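Local coordinates for 4'-phospho-dehydrooxetanocin synthase (Bacillus megaterium, PDB 5UL4), which catalyses the cobalamin-dependent radical S-adenosylmethionine ring contraction of dAMP to an oxetane aldehyde in oxetanocin A biosynthesis, at residues F473-Q478 with E488-L493; K481-L486 with D587-N592. All coordinates share one frame; numbering follows the deposited sequence.

Contact 1: F473-Q478 with E488-L493; sequences FIMFDQ and ENLDFL. With SAM (S-adenosylmethionine), chain D.
The ring of Phe473 lies under Leu493, whose CD2 sits 3.9 Å from the ring centroid and only 15° off the ring normal, a CH-pi contact over the face. The other methyl of Leu493, CD1, reaches Phe473 CE1 at 3.6 Å and is shared with Met475 CE, also 3.6 Å away. Phe492 CD2 approaches Phe473 CE2 at 3.7 Å, while Asn489 OD1 comes to 3.7 Å from Phe473 CZ, the amide and ring planes 72° apart. Phe473 gets there with CG anti to the backbone N (chi1 -160°), and Met475 bends at chi2 and chi3 so that its thioether passes alongside Asn489. Asn489 ND2 gives Met475 SD a weak hydrogen bond of 3.5 Å. The stronger partners of this buried amide lie further out: ND2 donates to Gln442 OE1 and OD1 accepts from Gly438 N, which fixes the rotation of the group. Next in the chain, Ile474 points away from helix 484-493, its CD1 3.7 Å from N3 of the S-adenosylmethionine adenine. The contact thus joins the end of strand 468-473, at the margin of the partial barrel, to the helix 484-493 that follows it, with helix 452-464 against Phe492 and helix 620-648 against Met475 and Leu493.

Contact 2: K481-L486 with D587-N592; sequences KGLDNL and DKTNGN
Asp587 and Asn590 reach from the first turn of helix 588-616 to the backbone of Gly482, and Asp587 is the N-cap of that helix. Its carboxylate is divided between two tasks. Asp587 OD1 takes Asn590 N at 3.3 Å, with the donor above the carboxylate plane, and a weak bond from Thr589 N; Asp587 OD2 accepts Gly482 N at 2.6 Å on its anti side, 30° out of the plane. Because the Asp587 side chain extends away from its own backbone N, one carboxylate can cap the helix and hold the loop that leads into helix 484-493. Asn590, three residues on in the same first turn, gives Gly482 O a nearly straight bond from ND2, 168° at the hydrogen, so the NH and the C=O of one glycine are both gripped. Leu483 CD2 (3.6 Å) and Leu486 CD1 (3.7 Å) both rest against Asn590 OD1, the first crossing the side chain at an angle, the second running past it in the opposite direction; both leucines also pack on Leu593. Lys481 heads elsewhere, to a salt bridge with Glu563. The acceptor Gly482 O lies in the plane of the Asn590 amide, yet Asn590 ND2 stands 41° out of the carbonyl plane of that glycine, 3.0 Å from its oxygen.

Contacts 1 and 2 have centres 11 Å apart and share helix 484-493: contact 2 engages its first turn and the loop leading into it, contact 1 its later turns. Their segments alternate along the chain, and they meet through Leu486, whose CD2 lies 3.6 Å from Met475 O and 3.8 Å from Phe476 CD1. Relative to the active site they differ. In contact 1, Phe473 N is 3.6 Å from O2' of S-adenosylmethionine, and the Phe473 side chain is about 6 Å from that of Glu436, which binds the same ligand. Contact 2 is more remote, the Leu486 side chain being about 13 Å from S-adenosylmethionine, and connects the radical domain to helix 588-616.

Contact 1: F473-Q478 with E488-L493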
loop_
_atom_site.group_PDB
_atom_site.type_symbol
_atom_site.label_atom_id
_atom_site.label_comp_id
_atom_site.label_asym_id
_atom_site.label_seq_id
_atom_site.Cartn_x
_atom_site.Cartn_y
_atom_site.Cartn_z
ATOM N N PHE A 473 14.526 1.714 6.877
ATOM C CA PHE A 473 15.872 1.428 7.356
ATOM C C PHE A 473 15.830 0.127 8.136
ATOM O O PHE A 473 15.094 0.028 9.118
ATOM C CB PHE A 473 16.403 2.566 8.221
ATOM C CG PHE A 473 17.905 2.567 8.348
ATOM C CD1 PHE A 473 18.534 1.825 9.332
ATOM C CD2 PHE A 473 18.688 3.294 7.454
ATOM C CE1 PHE A 473 19.920 1.808 9.423
ATOM C CE2 PHE A 473 20.067 3.296 7.550
ATOM C CZ PHE A 473 20.685 2.557 8.539
ATOM N N ILE A 474 16.597 -0.871 7.686
ATOM C CA ILE A 474 16.625 -2.182 8.324
ATOM C C ILE A 474 17.975 -2.351 9.004
ATOM O O ILE A 474 18.940 -2.805 8.383
ATOM C CB ILE A 474 16.376 -3.305 7.301
ATOM C CG1 ILE A 474 15.180 -2.929 6.413
ATOM C CG2 ILE A 474 16.129 -4.611 8.039
ATOM C CD1 ILE A 474 14.997 -3.864 5.200
ATOM N N MET A 475 18.031 -1.976 10.271
ATOM C CA MET A 475 19.288 -1.895 11.005
ATOM C C MET A 475 19.957 -3.266 11.131
ATOM O O MET A 475 21.150 -3.417 10.840
ATOM C CB MET A 475 19.006 -1.275 12.372
ATOM C CG MET A 475 20.173 -1.347 13.381
ATOM S SD MET A 475 21.615 -0.402 12.827
ATOM C CE MET A 475 21.067 1.299 13.061
ATOM N N PHE A 476 19.190 -4.281 11.521
ATOM C CA PHE A 476 19.697 -5.619 11.822
ATOM C C PHE A 476 19.294 -6.606 10.734
ATOM O O PHE A 476 18.137 -6.625 10.305
ATOM C CB PHE A 476 19.153 -6.113 13.166
ATOM C CG PHE A 476 19.491 -5.230 14.326
ATOM C CD1 PHE A 476 20.714 -5.354 14.972
ATOM C CD2 PHE A 476 18.563 -4.319 14.819
ATOM C CE1 PHE A 476 21.034 -4.565 16.057
ATOM C CE2 PHE A 476 18.878 -3.514 15.921
ATOM C CZ PHE A 476 20.113 -3.641 16.546
ATOM N N ASP A 477 20.247 -7.428 10.272
ATOM C CA ASP A 477 19.866 -8.583 9.470
ATOM C C ASP A 477 20.677 -9.800 9.909
ATOM O O ASP A 477 21.782 -9.672 10.446
ATOM C CB ASP A 477 20.025 -8.357 7.965
ATOM C CG ASP A 477 21.464 -8.258 7.533
ATOM O OD1 ASP A 477 22.153 -7.337 7.993
ATOM O OD2 ASP A 477 21.884 -9.082 6.685
ATOM N N GLN A 478 20.099 -10.979 9.653
ATOM C CA GLN A 478 20.521 -12.208 10.324
ATOM C C GLN A 478 21.881 -12.692 9.853
ATOM O O GLN A 478 22.583 -13.378 10.606
ATOM C CB GLN A 478 19.466 -13.296 10.109
ATOM C CG GLN A 478 18.188 -13.076 10.930
ATOM C CD GLN A 478 17.197 -12.123 10.269
ATOM O OE1 GLN A 478 17.482 -11.522 9.234
ATOM N NE2 GLN A 478 16.018 -12.000 10.862
ATOM N N GLU A 488 28.741 1.442 10.968
ATOM C CA GLU A 488 28.528 2.195 9.737
ATOM C C GLU A 488 27.099 2.747 9.668
ATOM O O GLU A 488 26.888 3.909 9.299
ATOM C CB GLU A 488 28.834 1.295 8.536
ATOM C CG GLU A 488 30.317 0.886 8.465
ATOM C CD GLU A 488 30.572 -0.346 7.594
ATOM O OE1 GLU A 488 29.617 -0.896 7.002
ATOM O OE2 GLU A 488 31.744 -0.778 7.511
ATOM N N ASN A 489 26.115 1.932 10.054
ATOM C CA ASN A 489 24.717 2.371 10.048
ATOM C C ASN A 489 24.506 3.560 10.981
ATOM O O ASN A 489 23.874 4.548 10.610
ATOM C CB ASN A 489 23.812 1.212 10.454
ATOM C CG ASN A 489 23.509 0.290 9.312
ATOM O OD1 ASN A 489 23.799 0.598 8.152
ATOM N ND2 ASN A 489 22.889 -0.837 9.620
ATOM N N LEU A 490 25.013 3.461 12.210
ATOM C CA LEU A 490 24.879 4.547 13.179
ATOM C C LEU A 490 25.538 5.830 12.687
ATOM O O LEU A 490 24.965 6.918 12.831
ATOM C CB LEU A 490 25.488 4.108 14.516
ATOM C CG LEU A 490 24.735 2.965 15.184
ATOM C CD1 LEU A 490 25.578 2.384 16.319
ATOM C CD2 LEU A 490 23.373 3.468 15.722
ATOM N N ASP A 491 26.752 5.731 12.114
ATOM C CA ASP A 491 27.402 6.913 11.539
ATOM C C ASP A 491 26.543 7.538 10.437
ATOM O O ASP A 491 26.377 8.765 10.377
ATOM C CB ASP A 491 28.765 6.559 10.951
ATOM C CG ASP A 491 29.782 6.145 12.001
ATOM O OD1 ASP A 491 29.606 6.461 13.205
ATOM O OD2 ASP A 491 30.780 5.519 11.594
ATOM N N PHE A 492 26.058 6.703 9.513
ATOM C CA PHE A 492 25.175 7.175 8.446
ATOM C C PHE A 492 23.978 7.929 9.014
ATOM O O PHE A 492 23.661 9.044 8.579
ATOM C CB PHE A 492 24.701 5.982 7.623
ATOM C CG PHE A 492 23.668 6.324 6.574
ATOM C CD1 PHE A 492 24.060 6.736 5.301
ATOM C CD2 PHE A 492 22.309 6.216 6.849
ATOM C CE1 PHE A 492 23.112 7.040 4.314
ATOM C CE2 PHE A 492 21.352 6.521 5.862
ATOM C CZ PHE A 492 21.760 6.928 4.595
ATOM N N LEU A 493 23.290 7.313 9.977
ATOM C CA LEU A 493 22.066 7.868 10.542
ATOM C C LEU A 493 22.301 9.158 11.321
ATOM O O LEU A 493 21.371 9.964 11.444
ATOM C CB LEU A 493 21.399 6.836 11.443
ATOM C CG LEU A 493 20.749 5.660 10.719
ATOM C CD1 LEU A 493 20.465 4.575 11.710
ATOM C CD2 LEU A 493 19.448 6.085 10.006
HETATM N N SAM D . 9.296 -1.281 -2.713
HETATM C CA SAM D . 9.058 -0.052 -1.959
HETATM C C SAM D . 10.240 0.831 -2.300
HETATM O O SAM D . 11.046 0.454 -3.148
HETATM O OXT SAM D . 10.415 1.925 -1.782
HETATM C CB SAM D . 8.919 -0.304 -0.451
HETATM C CG SAM D . 7.751 0.338 0.299
HETATM S SD SAM D . 7.380 -0.500 1.881
HETATM C CE SAM D . 7.377 0.784 3.162
HETATM C "C5'" SAM D . 8.933 -1.371 2.170
HETATM C "C4'" SAM D . 9.773 -0.887 3.345
HETATM O "O4'" SAM D . 9.512 -1.690 4.475
HETATM C "C3'" SAM D . 11.243 -1.062 3.011
HETATM O "O3'" SAM D . 11.839 0.165 2.685
HETATM C "C2'" SAM D . 11.866 -1.655 4.255
HETATM O "O2'" SAM D . 12.491 -0.660 5.024
HETATM C "C1'" SAM D . 10.699 -2.220 5.025
HETATM N N9 SAM D . 10.728 -3.677 4.818
HETATM C C8 SAM D . 10.308 -4.356 3.705
HETATM N N7 SAM D . 10.509 -5.681 3.902
HETATM C C5 SAM D . 11.066 -5.845 5.120
HETATM C C6 SAM D . 11.471 -6.966 5.810
HETATM N N6 SAM D . 11.328 -8.162 5.260
HETATM N N1 SAM D . 12.015 -6.827 7.068
HETATM C C2 SAM D . 12.155 -5.584 7.645
HETATM N N3 SAM D . 11.749 -4.467 6.948
HETATM C C4 SAM D . 11.213 -4.600 5.708
#

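Contact 2: K481-L486 with D587-N592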
loop_
_atom_site.group_PDB
_atom_site.type_symbol
_atom_site.label_atom_id
_atom_site.label_comp_id
_atom_site.label_asym_id
_atom_site.label_seq_id
_atom_site.Cartn_x
_atom_site.Cartn_y
_atom_site.Cartn_z
ATOM N N LYS A 481 27.779 -10.243 10.296
ATOM C CA LYS A 481 28.842 -10.807 11.127
ATOM C C LYS A 481 29.612 -9.662 11.752
ATOM O O LYS A 481 30.181 -8.827 11.040
ATOM C CB LYS A 481 29.770 -11.712 10.308
ATOM C CG LYS A 481 29.094 -12.998 9.838
ATOM C CD LYS A 481 30.084 -14.062 9.361
ATOM C CE LYS A 481 29.332 -15.333 8.970
ATOM N NZ LYS A 481 30.180 -16.350 8.294
ATOM N N GLY A 482 29.637 -9.625 13.074
ATOM C CA GLY A 482 30.348 -8.577 13.781
ATOM C C GLY A 482 29.546 -7.294 13.858
ATOM O O GLY A 482 28.438 -7.182 13.335
ATOM N N LEU A 483 30.140 -6.300 14.515
ATOM C CA LEU A 483 29.501 -5.021 14.790
ATOM C C LEU A 483 29.820 -3.942 13.758
ATOM O O LEU A 483 29.249 -2.849 13.843
ATOM C CB LEU A 483 29.911 -4.527 16.186
ATOM C CG LEU A 483 29.533 -5.421 17.372
ATOM C CD1 LEU A 483 30.262 -4.952 18.657
ATOM C CD2 LEU A 483 28.023 -5.452 17.590
ATOM N N ASP A 484 30.707 -4.218 12.787
ATOM C CA ASP A 484 31.140 -3.193 11.834
ATOM C C ASP A 484 29.951 -2.555 11.095
ATOM O O ASP A 484 29.874 -1.329 10.967
ATOM C CB ASP A 484 32.113 -3.796 10.822
ATOM C CG ASP A 484 33.521 -3.971 11.368
ATOM O OD1 ASP A 484 33.788 -3.575 12.524
ATOM O OD2 ASP A 484 34.367 -4.507 10.606
ATOM N N ASN A 485 29.043 -3.379 10.557
ATOM C CA ASN A 485 27.892 -2.828 9.820
ATOM C C ASN A 485 26.981 -1.989 10.720
ATOM O O ASN A 485 26.391 -1.005 10.260
ATOM C CB ASN A 485 27.061 -3.939 9.187
ATOM C CG ASN A 485 27.780 -4.665 8.057
ATOM O OD1 ASN A 485 27.244 -5.614 7.498
ATOM N ND2 ASN A 485 28.988 -4.225 7.725
ATOM N N LEU A 486 26.865 -2.342 12.007
ATOM C CA LEU A 486 26.048 -1.514 12.895
ATOM C C LEU A 486 26.712 -0.161 13.117
ATOM O O LEU A 486 26.039 0.872 13.132
ATOM C CB LEU A 486 25.784 -2.231 14.225
ATOM C CG LEU A 486 25.021 -3.565 14.124
ATOM C CD1 LEU A 486 24.881 -4.226 15.481
ATOM C CD2 LEU A 486 23.645 -3.443 13.432
ATOM N N ASP A 587 25.292 -14.420 13.913
ATOM C CA ASP A 587 26.184 -13.826 14.904
ATOM C C ASP A 587 25.357 -13.609 16.173
ATOM O O ASP A 587 24.438 -12.789 16.181
ATOM C CB ASP A 587 26.785 -12.531 14.349
ATOM C CG ASP A 587 27.712 -11.823 15.330
ATOM O OD1 ASP A 587 27.394 -11.739 16.535
ATOM O OD2 ASP A 587 28.754 -11.299 14.886
ATOM N N LYS A 588 25.678 -14.347 17.248
ATOM C CA LYS A 588 24.798 -14.368 18.425
ATOM C C LYS A 588 24.738 -13.023 19.140
ATOM O O LYS A 588 23.712 -12.694 19.753
ATOM C CB LYS A 588 25.240 -15.446 19.423
ATOM C CG LYS A 588 24.969 -16.901 18.995
ATOM C CD LYS A 588 25.341 -17.888 20.130
ATOM C CE LYS A 588 25.436 -19.344 19.653
ATOM N NZ LYS A 588 26.826 -19.913 19.784
ATOM N N THR A 589 25.816 -12.245 19.115
ATOM C CA THR A 589 25.760 -10.914 19.706
ATOM C C THR A 589 24.749 -10.038 18.959
ATOM O O THR A 589 23.899 -9.382 19.575
ATOM C CB THR A 589 27.160 -10.291 19.700
ATOM O OG1 THR A 589 28.026 -11.060 20.550
ATOM C CG2 THR A 589 27.135 -8.881 20.222
ATOM N N ASN A 590 24.819 -10.036 17.626
ATOM C CA ASN A 590 23.877 -9.251 16.826
ATOM C C ASN A 590 22.440 -9.690 17.057
ATOM O O ASN A 590 21.529 -8.852 17.126
ATOM C CB ASN A 590 24.225 -9.365 15.351
ATOM C CG ASN A 590 25.466 -8.594 15.003
ATOM O OD1 ASN A 590 25.928 -7.786 15.805
ATOM N ND2 ASN A 590 26.023 -8.833 13.797
ATOM N N GLY A 591 22.208 -10.999 17.156
ATOM C CA GLY A 591 20.880 -11.479 17.510
ATOM C C GLY A 591 20.435 -11.005 18.878
ATOM O O GLY A 591 19.255 -10.687 19.088
ATOM N N ASN A 592 21.370 -10.954 19.829
ATOM C CA ASN A 592 21.069 -10.428 21.152
ATOM C C ASN A 592 20.728 -8.947 21.086
ATOM O O ASN A 592 19.827 -8.485 21.790
ATOM C CB ASN A 592 22.254 -10.657 22.092
ATOM C CG ASN A 592 22.423 -12.112 22.472
ATOM O OD1 ASN A 592 21.546 -12.940 22.208
ATOM N ND2 ASN A 592 23.552 -12.434 23.092
#